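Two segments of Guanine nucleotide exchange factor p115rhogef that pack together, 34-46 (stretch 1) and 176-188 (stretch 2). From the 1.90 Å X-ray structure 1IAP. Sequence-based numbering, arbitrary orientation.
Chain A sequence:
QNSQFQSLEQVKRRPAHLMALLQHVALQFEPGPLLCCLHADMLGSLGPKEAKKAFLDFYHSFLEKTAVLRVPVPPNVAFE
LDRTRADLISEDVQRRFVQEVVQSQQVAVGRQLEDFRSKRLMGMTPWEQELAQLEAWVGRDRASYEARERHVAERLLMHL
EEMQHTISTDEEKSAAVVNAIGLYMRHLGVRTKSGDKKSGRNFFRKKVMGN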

# COMPACT_ATOMS: atom_id res chain seq x y z
N LEU A 34 3.71 -3.50 3.30
CA LEU A 34 2.69 -3.46 2.26
C LEU A 34 2.54 -2.05 1.70
O LEU A 34 2.47 -1.88 0.49
CB LEU A 34 1.33 -3.95 2.80
CG LEU A 34 0.13 -3.94 1.85
CD1 LEU A 34 0.40 -4.77 0.59
CD2 LEU A 34 -1.10 -4.47 2.57
N LEU A 35 2.52 -1.05 2.58
CA LEU A 35 2.37 0.34 2.14
C LEU A 35 3.54 0.77 1.27
O LEU A 35 3.37 1.51 0.30
CB LEU A 35 2.24 1.26 3.35
CG LEU A 35 0.98 1.08 4.19
CD1 LEU A 35 1.06 1.93 5.44
CD2 LEU A 35 -0.26 1.41 3.37
N CYS A 36 4.73 0.27 1.61
CA CYS A 36 5.95 0.57 0.87
C CYS A 36 5.85 0.04 -0.56
O CYS A 36 6.14 0.75 -1.52
CB CYS A 36 7.15 -0.03 1.60
SG CYS A 36 8.72 0.14 0.74
N CYS A 37 5.40 -1.21 -0.69
CA CYS A 37 5.25 -1.84 -2.00
C CYS A 37 4.24 -1.10 -2.87
O CYS A 37 4.45 -0.94 -4.07
CB CYS A 37 4.82 -3.30 -1.84
SG CYS A 37 6.11 -4.42 -1.26
N LEU A 38 3.15 -0.64 -2.27
CA LEU A 38 2.12 0.08 -3.01
C LEU A 38 2.65 1.43 -3.51
O LEU A 38 2.43 1.80 -4.66
CB LEU A 38 0.87 0.29 -2.14
CG LEU A 38 0.16 -0.96 -1.60
CD1 LEU A 38 -1.04 -0.56 -0.73
CD2 LEU A 38 -0.29 -1.83 -2.76
N HIS A 39 3.38 2.14 -2.65
CA HIS A 39 3.93 3.44 -3.04
C HIS A 39 5.03 3.30 -4.09
O HIS A 39 5.22 4.19 -4.92
CB HIS A 39 4.45 4.19 -1.82
CG HIS A 39 3.37 4.78 -0.97
ND1 HIS A 39 3.57 5.89 -0.18
CD2 HIS A 39 2.08 4.42 -0.80
CE1 HIS A 39 2.45 6.19 0.45
NE2 HIS A 39 1.53 5.31 0.09
N ALA A 40 5.74 2.17 -4.05
CA ALA A 40 6.82 1.90 -5.00
C ALA A 40 6.23 1.67 -6.38
O ALA A 40 6.81 2.08 -7.39
CB ALA A 40 7.61 0.68 -4.56
N ASP A 41 5.07 1.02 -6.42
CA ASP A 41 4.39 0.75 -7.68
C ASP A 41 3.87 2.06 -8.26
O ASP A 41 3.94 2.30 -9.46
CB ASP A 41 3.22 -0.21 -7.44
CG ASP A 41 2.61 -0.70 -8.73
OD1 ASP A 41 1.65 -0.06 -9.22
OD2 ASP A 41 3.09 -1.72 -9.27
N MET A 42 3.35 2.90 -7.37
CA MET A 42 2.81 4.21 -7.71
C MET A 42 3.91 5.08 -8.31
O MET A 42 3.67 5.85 -9.25
CB MET A 42 2.22 4.85 -6.45
CG MET A 42 1.75 6.28 -6.58
SD MET A 42 0.82 6.75 -5.10
CE MET A 42 2.13 6.87 -3.92
N LEU A 43 5.12 4.93 -7.78
CA LEU A 43 6.29 5.68 -8.25
C LEU A 43 6.65 5.30 -9.68
O LEU A 43 7.07 6.14 -10.47
CB LEU A 43 7.50 5.40 -7.34
CG LEU A 43 7.88 6.45 -6.30
CD1 LEU A 43 6.68 6.83 -5.45
CD2 LEU A 43 9.01 5.90 -5.44
N GLY A 44 6.47 4.02 -10.00
CA GLY A 44 6.77 3.51 -11.32
C GLY A 44 5.88 4.01 -12.45
O GLY A 44 6.19 3.80 -13.62
N SER A 45 4.78 4.67 -12.11
CA SER A 45 3.87 5.19 -13.12
C SER A 45 3.98 6.71 -13.29
O SER A 45 3.17 7.33 -13.98
CB SER A 45 2.42 4.81 -12.79
OG SER A 45 1.99 5.40 -11.58
N LEU A 46 5.00 7.30 -12.67
CA LEU A 46 5.22 8.74 -12.74
C LEU A 46 6.40 9.12 -13.62
O LEU A 46 7.31 8.32 -13.85
CB LEU A 46 5.44 9.31 -11.33
CG LEU A 46 4.31 9.18 -10.31
CD1 LEU A 46 4.78 9.71 -8.96
CD2 LEU A 46 3.08 9.94 -10.78
N ALA A 176 0.25 8.31 9.95
CA ALA A 176 1.13 7.95 8.83
C ALA A 176 0.48 6.88 7.96
O ALA A 176 0.60 6.91 6.73
CB ALA A 176 2.47 7.45 9.37
N VAL A 177 -0.20 5.93 8.60
CA VAL A 177 -0.89 4.85 7.89
C VAL A 177 -2.06 5.40 7.08
O VAL A 177 -2.22 5.08 5.91
CB VAL A 177 -1.39 3.77 8.87
CG1 VAL A 177 -2.32 2.79 8.17
CG2 VAL A 177 -0.20 3.03 9.47
N VAL A 178 -2.87 6.25 7.70
CA VAL A 178 -4.01 6.83 7.01
C VAL A 178 -3.55 7.67 5.81
O VAL A 178 -4.11 7.55 4.71
CB VAL A 178 -4.89 7.66 7.96
CG1 VAL A 178 -5.90 8.50 7.18
CG2 VAL A 178 -5.63 6.73 8.91
N ASN A 179 -2.52 8.49 6.00
CA ASN A 179 -1.97 9.32 4.93
C ASN A 179 -1.46 8.43 3.79
O ASN A 179 -1.73 8.69 2.61
CB ASN A 179 -0.80 10.17 5.44
CG ASN A 179 -1.25 11.26 6.39
OD1 ASN A 179 -2.42 11.60 6.44
ND2 ASN A 179 -0.30 11.82 7.13
N ALA A 180 -0.72 7.40 4.16
CA ALA A 180 -0.16 6.47 3.19
C ALA A 180 -1.23 5.78 2.36
O ALA A 180 -1.11 5.68 1.13
CB ALA A 180 0.71 5.43 3.90
N ILE A 181 -2.28 5.29 3.03
CA ILE A 181 -3.37 4.63 2.31
C ILE A 181 -4.09 5.67 1.45
O ILE A 181 -4.37 5.42 0.28
CB ILE A 181 -4.35 3.94 3.29
CG1 ILE A 181 -3.66 2.75 3.96
CG2 ILE A 181 -5.60 3.46 2.56
CD1 ILE A 181 -4.40 2.19 5.16
N GLY A 182 -4.30 6.85 2.01
CA GLY A 182 -4.96 7.92 1.28
C GLY A 182 -4.24 8.25 -0.01
O GLY A 182 -4.87 8.37 -1.07
N LEU A 183 -2.92 8.35 0.06
CA LEU A 183 -2.10 8.67 -1.09
C LEU A 183 -2.26 7.66 -2.22
O LEU A 183 -2.49 8.03 -3.37
CB LEU A 183 -0.62 8.78 -0.69
CG LEU A 183 0.36 9.29 -1.75
CD1 LEU A 183 0.00 10.72 -2.12
CD2 LEU A 183 1.77 9.22 -1.21
N TYR A 184 -2.19 6.38 -1.88
CA TYR A 184 -2.31 5.34 -2.89
C TYR A 184 -3.73 5.20 -3.44
O TYR A 184 -3.91 4.93 -4.63
CB TYR A 184 -1.82 3.99 -2.34
CG TYR A 184 -1.75 2.93 -3.41
CD1 TYR A 184 -0.68 2.89 -4.30
CD2 TYR A 184 -2.77 2.00 -3.57
CE1 TYR A 184 -0.63 1.95 -5.33
CE2 TYR A 184 -2.73 1.05 -4.59
CZ TYR A 184 -1.66 1.04 -5.47
OH TYR A 184 -1.61 0.11 -6.48
N MET A 185 -4.73 5.36 -2.59
CA MET A 185 -6.13 5.25 -3.03
C MET A 185 -6.44 6.35 -4.05
O MET A 185 -7.14 6.12 -5.02
CB MET A 185 -7.08 5.33 -1.83
CG MET A 185 -7.22 4.03 -1.05
SD MET A 185 -7.96 2.69 -2.07
CE MET A 185 -6.91 1.28 -1.59
N ARG A 186 -5.89 7.53 -3.82
CA ARG A 186 -6.08 8.67 -4.71
C ARG A 186 -5.50 8.31 -6.09
O ARG A 186 -6.04 8.70 -7.12
CB ARG A 186 -5.35 9.88 -4.13
CG ARG A 186 -5.75 11.22 -4.68
CD ARG A 186 -5.16 12.31 -3.79
NE ARG A 186 -5.57 12.13 -2.40
CZ ARG A 186 -4.75 12.16 -1.35
NH1 ARG A 186 -3.45 12.38 -1.51
NH2 ARG A 186 -5.23 11.97 -0.13
N HIS A 187 -4.44 7.50 -6.08
CA HIS A 187 -3.78 7.03 -7.29
C HIS A 187 -4.70 6.08 -8.07
O HIS A 187 -4.60 5.95 -9.29
CB HIS A 187 -2.48 6.33 -6.92
CG HIS A 187 -1.73 5.78 -8.10
ND1 HIS A 187 -1.73 4.44 -8.43
CD2 HIS A 187 -0.93 6.39 -9.01
CE1 HIS A 187 -0.98 4.25 -9.49
NE2 HIS A 187 -0.48 5.41 -9.87
N LEU A 188 -5.60 5.40 -7.35
CA LEU A 188 -6.54 4.48 -7.98
C LEU A 188 -7.84 5.18 -8.34
O LEU A 188 -8.80 4.54 -8.78
CB LEU A 188 -6.83 3.29 -7.05
CG LEU A 188 -5.65 2.40 -6.65
CD1 LEU A 188 -6.14 1.29 -5.73
CD2 LEU A 188 -4.97 1.82 -7.89
O HOH W 1 -0.92 1.04 -9.19

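Helices that are distant in sequence often pack by alternating apolar contacts with a few well-placed polar ones, and this pair from p115rhogef is a clear example. The two helices run in broadly the same direction, 34° apart, with axes 10.0 Å apart at their closest, and together the stretches bury 596 Å².

Most of the contacts of stretch 1 come from one side of its helix. Leu35 opens the interface. Its CA-to-CB bond points sideways, but the side chain, in the m,t rotamer, reaches across so that CD1 lies 3.8 Å from Ala180 CB and CD2 lies 3.7 Å from Ile181 CG1. The forked end of leucine thus meets two neighbours at once, and the small methyl of Ala180, directed toward stretch 1, fits a place where the backbones are close: the CA atoms of Leu35 and Ala180 are 6.7 Å apart.

One turn on, Leu38 lays its CB over one face of the Tyr184 ring, 3.7 Å from Tyr184 CD1, a CH-pi contact. The ring is a knob in the hole formed by Leu38, His39, Asp41 and Met42, and Tyr184 is the residue of stretch 2 most covered by its partner.

His39 supplies a polar contact within this buried setting. Its NE2 donates a hydrogen bond to Ala180 O at 2.9 Å, nearly straight at 167°, with the acceptor at the ring edge, where an imidazole N-H points. That oxygen also accepts the helical bond from Tyr184 N, so the histidine adds a second donor to a carbonyl already in use. The ring also makes an apolar contact, with His39 CE1 3.5 Å from Leu183 CD2.

Asp41, at the margin, does not touch the tyrosine hydroxyl directly: Asp41 OD1 and Tyr184 OH are 4.3 Å apart. A water bridges them, donating to Asp41 OD1 at 2.8 Å and to Tyr184 OH at 2.9 Å.

Met42, the most covered residue of stretch 1, shows the value of a long, flexible apolar chain. CE packs 3.6 Å from Leu183 CD2, while CG sits over one face of the His187 ring, 3.6 Å from His187 CD2, and SD lies obliquely to that ring.

Beyond the exposed Gly44, Ser45 closes the contact from the turn spanning Leu43 to Leu46. Ser45 OG accepts a hydrogen bond from His187 NE2 at 3.0 Å and donates one to Met42 O at 2.9 Å. A hydroxyl can do both, although high B values here suggest a looser end to the interface.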